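PDB 4QKU: hydrolase from Burkholderia cenocepacia, which probably acts as a metal-dependent fumarylacetoacetase of the FAH family, hydrolysing fumarylacetoacetate to fumarate and acetoacetate in the last step of phenylalanine and tyrosine breakdown. Local coordinates for residues B[40-45]-B[58-63]; B[65-70]-B[106-111]; B[136-141]-B[282-287]. All blocks are in the same frame, centred on the assembly; numbering follows the deposited sequence.

Contact 1: residues B[40-45]-B[58-63]; sequences QNLPFG and VALGDQ
Leu42 N and Ala59 O are joined through one water, which accepts from the amide at 2.8 Å and donates on to the carbonyl oxygen at the same distance. The bridge lies at the open end of the antiparallel beta hairpin formed by strands 44-49 and 55-60, within the five-stranded sheet of the N-terminal region, just where 40-45 is not yet strand. Next to it the backbones meet directly: Ala59 N makes a long, weak hydrogen bond to Pro43 O at 3.5 Å. Val58 CA lies 3.3 Å from that same Pro43 O in a CA-H...O contact. Phe44 and Val58 form a non-hydrogen-bonded pair there. Chain 58-63 then leaves the hairpin through a type II' turn from Leu60 to Gln63; Gly61 supplies the positive phi.

The apolar side chains form two groups. In the first, with Phe44 and Val58, Leu42 CD2 rests 3.7 Å from Val58 CG1 and also reaches Leu60 CD1 at 4.1 Å, the two leucine side chains running alongside each other. Helix 98-111 covers this group through Val104, Arg105 and Leu108, and Arg105 also hydrogen-bonds to the carbonyls of Gln40 and Asn41. The second group is the pair Pro43 and Ala59, whose CG and CB meet at 3.9 Å; both residues touch Trp285 of strand 280-288 rather than the helix. The two gamma carbons of Val58 serve different neighbours: with CG1 anti to the backbone N (chi1 168°), CG1 is left for Leu42 and CG2 for Phe44. Val58 CG2 sits over one face of the Phe44 ring in a CH-pi contact, 4.0 Å from the ring centroid and 29° off its normal.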
loop_
_atom_site.group_PDB
_atom_site.type_symbol
_atom_site.label_atom_id
_atom_site.label_comp_id
_atom_site.label_asym_id
_atom_site.label_seq_id
_atom_site.Cartn_x
_atom_site.Cartn_y
_atom_site.Cartn_z
ATOM N N GLN B 40 28.485 -2.826 18.552
ATOM C CA GLN B 40 27.281 -2.504 19.315
ATOM C C GLN B 40 26.043 -2.355 18.448
ATOM O O GLN B 40 24.934 -2.402 18.962
ATOM C CB GLN B 40 27.475 -1.203 20.110
ATOM C CG GLN B 40 28.391 -1.309 21.339
ATOM C CD GLN B 40 29.865 -1.320 21.001
ATOM O OE1 GLN B 40 30.260 -1.078 19.862
ATOM N NE2 GLN B 40 30.700 -1.586 22.013
ATOM N N ASN B 41 26.223 -2.204 17.144
ATOM C CA ASN B 41 25.111 -1.936 16.237
ATOM C C ASN B 41 24.582 -3.208 15.629
ATOM O O ASN B 41 23.572 -3.734 16.105
ATOM C CB ASN B 41 25.572 -0.951 15.168
ATOM C CG ASN B 41 24.460 -0.509 14.263
ATOM O OD1 ASN B 41 23.302 -0.905 14.427
ATOM N ND2 ASN B 41 24.799 0.363 13.313
ATOM N N LEU B 42 25.261 -3.732 14.611
ATOM C CA LEU B 42 24.853 -4.992 13.947
ATOM C C LEU B 42 23.472 -4.922 13.258
ATOM O O LEU B 42 22.561 -5.650 13.596
ATOM C CB LEU B 42 24.898 -6.160 14.923
ATOM C CG LEU B 42 26.270 -6.460 15.508
ATOM C CD1 LEU B 42 26.140 -7.429 16.674
ATOM C CD2 LEU B 42 27.238 -7.030 14.485
ATOM N N PRO B 43 23.332 -4.009 12.285
ATOM C CA PRO B 43 22.065 -3.868 11.563
ATOM C C PRO B 43 21.968 -4.946 10.511
ATOM O O PRO B 43 22.975 -5.487 10.093
ATOM C CB PRO B 43 22.198 -2.505 10.893
ATOM C CG PRO B 43 23.658 -2.450 10.559
ATOM C CD PRO B 43 24.383 -3.151 11.688
ATOM N N PHE B 44 20.750 -5.240 10.089
ATOM C CA PHE B 44 20.523 -6.263 9.086
ATOM C C PHE B 44 20.257 -5.635 7.734
ATOM O O PHE B 44 19.638 -4.568 7.641
ATOM C CB PHE B 44 19.355 -7.140 9.497
ATOM C CG PHE B 44 19.656 -8.021 10.646
ATOM C CD1 PHE B 44 19.514 -7.564 11.943
ATOM C CD2 PHE B 44 20.084 -9.330 10.432
ATOM C CE1 PHE B 44 19.786 -8.397 13.011
ATOM C CE2 PHE B 44 20.360 -10.163 11.488
ATOM C CZ PHE B 44 20.216 -9.702 12.776
ATOM N N GLY B 45 20.714 -6.299 6.684
ATOM C CA GLY B 45 20.465 -5.825 5.309
ATOM C C GLY B 45 20.540 -6.923 4.278
ATOM O O GLY B 45 20.706 -8.102 4.626
ATOM N N VAL B 58 24.956 -8.534 7.584
ATOM C CA VAL B 58 25.049 -7.642 8.762
ATOM C C VAL B 58 26.336 -6.819 8.636
ATOM O O VAL B 58 27.412 -7.361 8.347
ATOM C CB VAL B 58 25.049 -8.426 10.068
ATOM C CG1 VAL B 58 25.443 -7.541 11.258
ATOM C CG2 VAL B 58 23.692 -9.046 10.321
ATOM N N ALA B 59 26.197 -5.505 8.788
ATOM C CA ALA B 59 27.304 -4.590 8.647
ATOM C C ALA B 59 28.133 -4.620 9.903
ATOM O O ALA B 59 27.595 -4.654 11.006
ATOM C CB ALA B 59 26.794 -3.172 8.424
ATOM N N LEU B 60 29.447 -4.597 9.732
ATOM C CA LEU B 60 30.372 -4.492 10.845
ATOM C C LEU B 60 31.646 -3.850 10.296
ATOM O O LEU B 60 32.270 -4.382 9.370
ATOM C CB LEU B 60 30.657 -5.889 11.427
ATOM C CG LEU B 60 31.468 -5.935 12.713
ATOM C CD1 LEU B 60 30.839 -5.111 13.827
ATOM C CD2 LEU B 60 31.660 -7.362 13.182
ATOM N N GLY B 61 32.046 -2.720 10.884
ATOM C CA GLY B 61 33.174 -1.953 10.362
ATOM C C GLY B 61 32.896 -1.640 8.902
ATOM O O GLY B 61 31.801 -1.200 8.555
ATOM N N ASP B 62 33.876 -1.894 8.046
ATOM C CA ASP B 62 33.742 -1.629 6.612
ATOM C C ASP B 62 33.397 -2.912 5.853
ATOM O O ASP B 62 33.527 -2.963 4.640
ATOM C CB ASP B 62 35.032 -0.973 6.057
ATOM C CG ASP B 62 36.247 -1.914 6.056
ATOM O OD1 ASP B 62 36.131 -3.105 6.426
ATOM O OD2 ASP B 62 37.351 -1.464 5.667
ATOM N N GLN B 63 32.993 -3.946 6.592
ATOM C CA GLN B 63 32.709 -5.268 6.056
ATOM C C GLN B 63 31.223 -5.591 6.166
ATOM O O GLN B 63 30.469 -4.871 6.820
ATOM C CB GLN B 63 33.451 -6.330 6.882
ATOM C CG GLN B 63 34.950 -6.231 6.881
ATOM C CD GLN B 63 35.517 -6.535 5.512
ATOM O OE1 GLN B 63 35.355 -7.636 4.986
ATOM N NE2 GLN B 63 36.213 -5.554 4.929
HETATM O O HOH W 1 27.427 -2.795 13.098
#

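Contact 2: residues B[65-70]-B[106-111]; sequences VDLAAL and VQLSAL
In Leu70 and Leu111 the CG atom is anti to the backbone N (chi1 -151° and -166°), which sends the two side chains toward each other tip to tip, Leu70 CD1 ending 4.1 Å from Leu111 CD2. Leu108 has its CG beside its own backbone N instead (chi1 -67°), and its two methyls divide between partners. Leu108 CD2 meets Leu70 CD2 at 3.5 Å, the closest approach of the two segments, while Leu108 CD1 faces Leu67 CD2 at 4.1 Å with the side chains nearly at right angles. Val65 CG1 adds a looser touch on Leu108. The contact thus packs the strand-to-helix junction 65-70 against the last turns of helix 98-111, one turn of which supplies both Leu108 and Leu111.

Asp66 is the N-cap of helix 67-72: its OD1, met from above the carboxylate plane, accepts from Ala69 N at 3.1 Å, and its OD2 forms a salt bridge with Arg55. Leu119 of helix 117-120 packs on Leu70 and Leu111. Across the interface itself only branched aliphatic groups meet, which implies adhesion by burial of apolar surface rather than by directional bonds.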
loop_
_atom_site.group_PDB
_atom_site.type_symbol
_atom_site.label_atom_id
_atom_site.label_comp_id
_atom_site.label_asym_id
_atom_site.label_seq_id
_atom_site.Cartn_x
_atom_site.Cartn_y
_atom_site.Cartn_z
ATOM N N VAL B 65 28.942 -9.214 7.057
ATOM C CA VAL B 65 28.823 -10.601 7.417
ATOM C C VAL B 65 27.774 -11.293 6.510
ATOM O O VAL B 65 26.594 -10.955 6.505
ATOM C CB VAL B 65 28.427 -10.743 8.890
ATOM C CG1 VAL B 65 28.446 -12.201 9.305
ATOM C CG2 VAL B 65 29.404 -9.959 9.756
ATOM N N ASP B 66 28.246 -12.294 5.789
ATOM C CA ASP B 66 27.409 -13.107 4.948
ATOM C C ASP B 66 26.761 -14.143 5.849
ATOM O O ASP B 66 27.350 -15.170 6.122
ATOM C CB ASP B 66 28.272 -13.777 3.867
ATOM C CG ASP B 66 27.450 -14.461 2.786
ATOM O OD1 ASP B 66 26.410 -15.087 3.096
ATOM O OD2 ASP B 66 27.871 -14.417 1.606
ATOM N N LEU B 67 25.525 -13.883 6.259
ATOM C CA LEU B 67 24.814 -14.790 7.162
ATOM C C LEU B 67 24.645 -16.238 6.641
ATOM O O LEU B 67 24.816 -17.174 7.404
ATOM C CB LEU B 67 23.442 -14.218 7.555
ATOM C CG LEU B 67 23.449 -12.895 8.318
ATOM C CD1 LEU B 67 22.038 -12.520 8.764
ATOM C CD2 LEU B 67 24.381 -12.977 9.526
ATOM N N ALA B 68 24.284 -16.404 5.369
ATOM C CA ALA B 68 24.121 -17.735 4.778
ATOM C C ALA B 68 25.400 -18.529 4.868
ATOM O O ALA B 68 25.396 -19.658 5.353
ATOM C CB ALA B 68 23.686 -17.639 3.318
ATOM N N ALA B 69 26.495 -17.893 4.445
ATOM C CA ALA B 69 27.835 -18.495 4.499
ATOM C C ALA B 69 28.248 -18.845 5.916
ATOM O O ALA B 69 28.864 -19.884 6.159
ATOM C CB ALA B 69 28.873 -17.569 3.887
ATOM N N LEU B 70 27.908 -17.973 6.849
ATOM C CA LEU B 70 28.226 -18.212 8.254
ATOM C C LEU B 70 27.439 -19.422 8.760
ATOM O O LEU B 70 27.973 -20.246 9.518
ATOM C CB LEU B 70 27.933 -16.957 9.082
ATOM C CG LEU B 70 28.755 -16.717 10.335
ATOM C CD1 LEU B 70 30.239 -16.563 10.021
ATOM C CD2 LEU B 70 28.225 -15.484 11.062
ATOM N N VAL B 106 23.204 -12.175 19.448
ATOM C CA VAL B 106 24.091 -12.667 20.493
ATOM C C VAL B 106 25.218 -13.528 19.919
ATOM O O VAL B 106 26.359 -13.446 20.381
ATOM C CB VAL B 106 23.324 -13.498 21.570
ATOM C CG1 VAL B 106 24.274 -14.336 22.430
ATOM C CG2 VAL B 106 22.491 -12.588 22.465
ATOM N N GLN B 107 24.913 -14.353 18.932
ATOM C CA GLN B 107 25.942 -15.198 18.349
ATOM C C GLN B 107 26.974 -14.359 17.590
ATOM O O GLN B 107 28.188 -14.620 17.653
ATOM C CB GLN B 107 25.321 -16.247 17.450
ATOM C CG GLN B 107 24.516 -17.280 18.216
ATOM C CD GLN B 107 23.722 -18.170 17.282
ATOM O OE1 GLN B 107 24.276 -19.087 16.669
ATOM N NE2 GLN B 107 22.417 -17.910 17.167
ATOM N N LEU B 108 26.482 -13.347 16.883
ATOM C CA LEU B 108 27.347 -12.495 16.098
ATOM C C LEU B 108 28.230 -11.668 17.005
ATOM O O LEU B 108 29.445 -11.636 16.827
ATOM C CB LEU B 108 26.545 -11.592 15.177
ATOM C CG LEU B 108 25.783 -12.291 14.054
ATOM C CD1 LEU B 108 25.063 -11.253 13.225
ATOM C CD2 LEU B 108 26.687 -13.146 13.182
ATOM N N SER B 109 27.633 -11.022 17.993
ATOM C CA SER B 109 28.420 -10.258 18.961
ATOM C C SER B 109 29.548 -11.091 19.602
ATOM O O SER B 109 30.648 -10.599 19.791
ATOM C CB SER B 109 27.542 -9.684 20.051
ATOM O OG SER B 109 28.294 -8.800 20.847
ATOM N N ALA B 110 29.260 -12.345 19.920
ATOM C CA ALA B 110 30.235 -13.218 20.573
ATOM C C ALA B 110 31.331 -13.592 19.610
ATOM O O ALA B 110 32.490 -13.489 19.903
ATOM C CB ALA B 110 29.553 -14.465 21.119
ATOM N N LEU B 111 30.942 -13.975 18.420
ATOM C CA LEU B 111 31.897 -14.409 17.398
ATOM C C LEU B 111 32.873 -13.319 16.941
ATOM O O LEU B 111 34.040 -13.606 16.664
ATOM C CB LEU B 111 31.130 -14.949 16.190
ATOM C CG LEU B 111 31.992 -15.736 15.199
ATOM C CD1 LEU B 111 32.543 -17.003 15.861
ATOM C CD2 LEU B 111 31.209 -16.055 13.938
#

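Contact 3: residues B[136-141]-B[282-287]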
loop_
_atom_site.group_PDB
_atom_site.type_symbol
_atom_site.label_atom_id
_atom_site.label_comp_id
_atom_site.label_asym_id
_atom_site.label_seq_id
_atom_site.Cartn_x
_atom_site.Cartn_y
_atom_site.Cartn_z
ATOM N N ALA B 136 30.226 -4.604 -2.558
ATOM C CA ALA B 136 28.892 -5.154 -2.431
ATOM C C ALA B 136 27.909 -4.151 -2.960
ATOM O O ALA B 136 28.209 -2.955 -3.046
ATOM C CB ALA B 136 28.576 -5.476 -0.973
ATOM N N THR B 137 26.733 -4.654 -3.322
ATOM C CA THR B 137 25.650 -3.801 -3.760
ATOM C C THR B 137 24.511 -4.042 -2.815
ATOM O O THR B 137 24.206 -5.200 -2.507
ATOM C CB THR B 137 25.239 -4.144 -5.187
ATOM O OG1 THR B 137 26.375 -3.970 -6.035
ATOM C CG2 THR B 137 24.108 -3.237 -5.655
ATOM N N LEU B 138 23.918 -2.961 -2.325
ATOM C CA LEU B 138 22.873 -3.062 -1.324
ATOM C C LEU B 138 21.512 -2.837 -1.937
ATOM O O LEU B 138 21.336 -1.991 -2.819
ATOM C CB LEU B 138 23.101 -2.047 -0.210
ATOM C CG LEU B 138 24.464 -2.216 0.428
ATOM C CD1 LEU B 138 24.820 -0.992 1.234
ATOM C CD2 LEU B 138 24.479 -3.475 1.283
ATOM N N HIS B 139 20.544 -3.611 -1.456
ATOM C CA HIS B 139 19.211 -3.621 -2.009
ATOM C C HIS B 139 18.210 -3.345 -0.896
ATOM O O HIS B 139 18.585 -3.289 0.290
ATOM C CB HIS B 139 18.949 -4.977 -2.642
ATOM C CG HIS B 139 20.042 -5.435 -3.564
ATOM N ND1 HIS B 139 20.065 -5.125 -4.910
ATOM C CD2 HIS B 139 21.144 -6.181 -3.333
ATOM C CE1 HIS B 139 21.134 -5.665 -5.469
ATOM N NE2 HIS B 139 21.805 -6.312 -4.536
ATOM N N LEU B 140 16.959 -3.119 -1.268
ATOM C CA LEU B 140 15.894 -3.013 -0.283
ATOM C C LEU B 140 15.945 -4.184 0.689
ATOM O O LEU B 140 15.906 -5.338 0.243
ATOM C CB LEU B 140 14.527 -3.057 -0.961
ATOM C CG LEU B 140 13.841 -1.735 -1.289
ATOM C CD1 LEU B 140 12.386 -2.032 -1.636
ATOM C CD2 LEU B 140 13.903 -0.753 -0.131
ATOM N N PRO B 141 16.012 -3.902 2.004
ATOM C CA PRO B 141 16.200 -4.965 2.969
ATOM C C PRO B 141 14.990 -5.880 3.096
ATOM O O PRO B 141 15.144 -7.063 3.398
ATOM C CB PRO B 141 16.465 -4.212 4.273
ATOM C CG PRO B 141 15.904 -2.859 4.070
ATOM C CD PRO B 141 16.001 -2.571 2.630
ATOM N N ILE B 282 14.755 4.749 1.159
ATOM C CA ILE B 282 15.108 4.366 2.498
ATOM C C ILE B 282 16.541 3.883 2.494
ATOM O O ILE B 282 17.021 3.397 1.457
ATOM C CB ILE B 282 14.153 3.293 3.096
ATOM C CG1 ILE B 282 14.170 1.986 2.314
ATOM C CG2 ILE B 282 12.738 3.818 3.224
ATOM C CD1 ILE B 282 13.826 0.785 3.168
ATOM N N SER B 283 17.228 4.029 3.628
ATOM C CA SER B 283 18.578 3.521 3.787
ATOM C C SER B 283 18.542 1.999 3.837
ATOM O O SER B 283 17.512 1.410 4.152
ATOM C CB SER B 283 19.192 4.049 5.098
ATOM O OG SER B 283 18.371 3.764 6.227
ATOM N N PRO B 284 19.654 1.345 3.485
ATOM C CA PRO B 284 19.598 -0.105 3.301
ATOM C C PRO B 284 19.667 -0.917 4.562
ATOM O O PRO B 284 19.133 -2.019 4.588
ATOM C CB PRO B 284 20.805 -0.394 2.419
ATOM C CG PRO B 284 21.728 0.712 2.680
ATOM C CD PRO B 284 20.886 1.911 2.923
ATOM N N TRP B 285 20.314 -0.385 5.595
ATOM C CA TRP B 285 20.581 -1.156 6.796
ATOM C C TRP B 285 19.526 -0.947 7.854
ATOM O O TRP B 285 19.318 0.180 8.307
ATOM C CB TRP B 285 21.929 -0.742 7.363
ATOM C CG TRP B 285 23.077 -1.100 6.487
ATOM C CD1 TRP B 285 23.909 -0.234 5.812
ATOM C CD2 TRP B 285 23.575 -2.413 6.227
ATOM N NE1 TRP B 285 24.891 -0.939 5.148
ATOM C CE2 TRP B 285 24.706 -2.275 5.382
ATOM C CE3 TRP B 285 23.181 -3.689 6.618
ATOM C CZ2 TRP B 285 25.427 -3.369 4.922
ATOM C CZ3 TRP B 285 23.916 -4.787 6.162
ATOM C CH2 TRP B 285 25.024 -4.616 5.326
ATOM N N ILE B 286 18.889 -2.018 8.299
ATOM C CA ILE B 286 17.918 -1.883 9.377
ATOM C C ILE B 286 18.591 -1.913 10.729
ATOM O O ILE B 286 19.168 -2.932 11.113
ATOM C CB ILE B 286 16.845 -2.988 9.336
ATOM C CG1 ILE B 286 16.026 -2.857 8.052
ATOM C CG2 ILE B 286 15.930 -2.870 10.543
ATOM C CD1 ILE B 286 15.220 -4.085 7.716
ATOM N N VAL B 287 18.550 -0.792 11.439
ATOM C CA VAL B 287 19.098 -0.743 12.782
ATOM C C VAL B 287 18.041 -1.308 13.760
ATOM O O VAL B 287 16.957 -0.735 13.916
ATOM C CB VAL B 287 19.509 0.686 13.165
ATOM C CG1 VAL B 287 20.109 0.698 14.539
ATOM C CG2 VAL B 287 20.488 1.259 12.146
HETATM O O HOH W 2 19.875 -3.797 2.495
#
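The border between the N-terminal sheet and the sheet that leads to the metal site runs through this contact: strand 137-139, at the edge of the five-stranded antiparallel sheet, and the residues after it lie against an irregular part of strand 280-288. Leu138 reaches across with both branches. Its CD1 lies 3.8 Å from Pro284 CG, and its CD2 meets Trp285 CZ2 at the same distance, the leucine side chain crossing that of the tryptophan at about a right angle. Although the CB of Trp285 points away from 136-141, the end of the indole comes back to Leu138, with CG anti to its own carbonyl carbon (chi1 -66°). The same indole meets Phe37 edge-to-face.

Farther along, Pro141 touches three residues of the other segment. Its CG is 3.4 Å from Pro284 O, its CB touches Ile286 CD1 at 3.7 Å, and its CD faces Ile282 CD1 at 4.0 Å. Ile282 holds CG1 in the crowded position between backbone N and carbonyl carbon (chi1 62°), and CD1 at its end also meets Leu140 CD2 at 3.6 Å, the two side chains crossing almost perpendicularly. A water bridges the backbones, 2.6 Å from His139 O and near Pro284 O. The imidazole of His139 faces other company, its NE2 hydrogen-bonded to Ser48 OG of the adjacent strand 44-49.

The Ile282 end of this seam approaches the metal site: Thr280, two residues earlier, is a ligand of the bound sodium, and the ion is about 10 Å from the Ile282 side chain. Joining the two family regions in this way is consistent with the two-domain architecture of fumarylacetoacetases, a small N-terminal beta domain set against a larger metal-binding beta domain.

How the contacts relate
From the N terminus, contact 1 closes first, joining the ends of a hairpin across 12 intervening residues. Contact 2 opens soon after and closes a loop of 35 residues, bringing helix 98-111 back onto the same sheet. Contact 3 follows with a far longer closure of 140 residues. The three are in series, none nesting in or crossing another. Contact 1 sits between the others: Val58 O probably bonds Val65 N of contact 2 at 2.7 Å, and Phe44 O probably bonds Ile286 N of contact 3. Contacts 2 and 3 do not touch. Together they tie helix, N-terminal sheet and C-terminal region in one row.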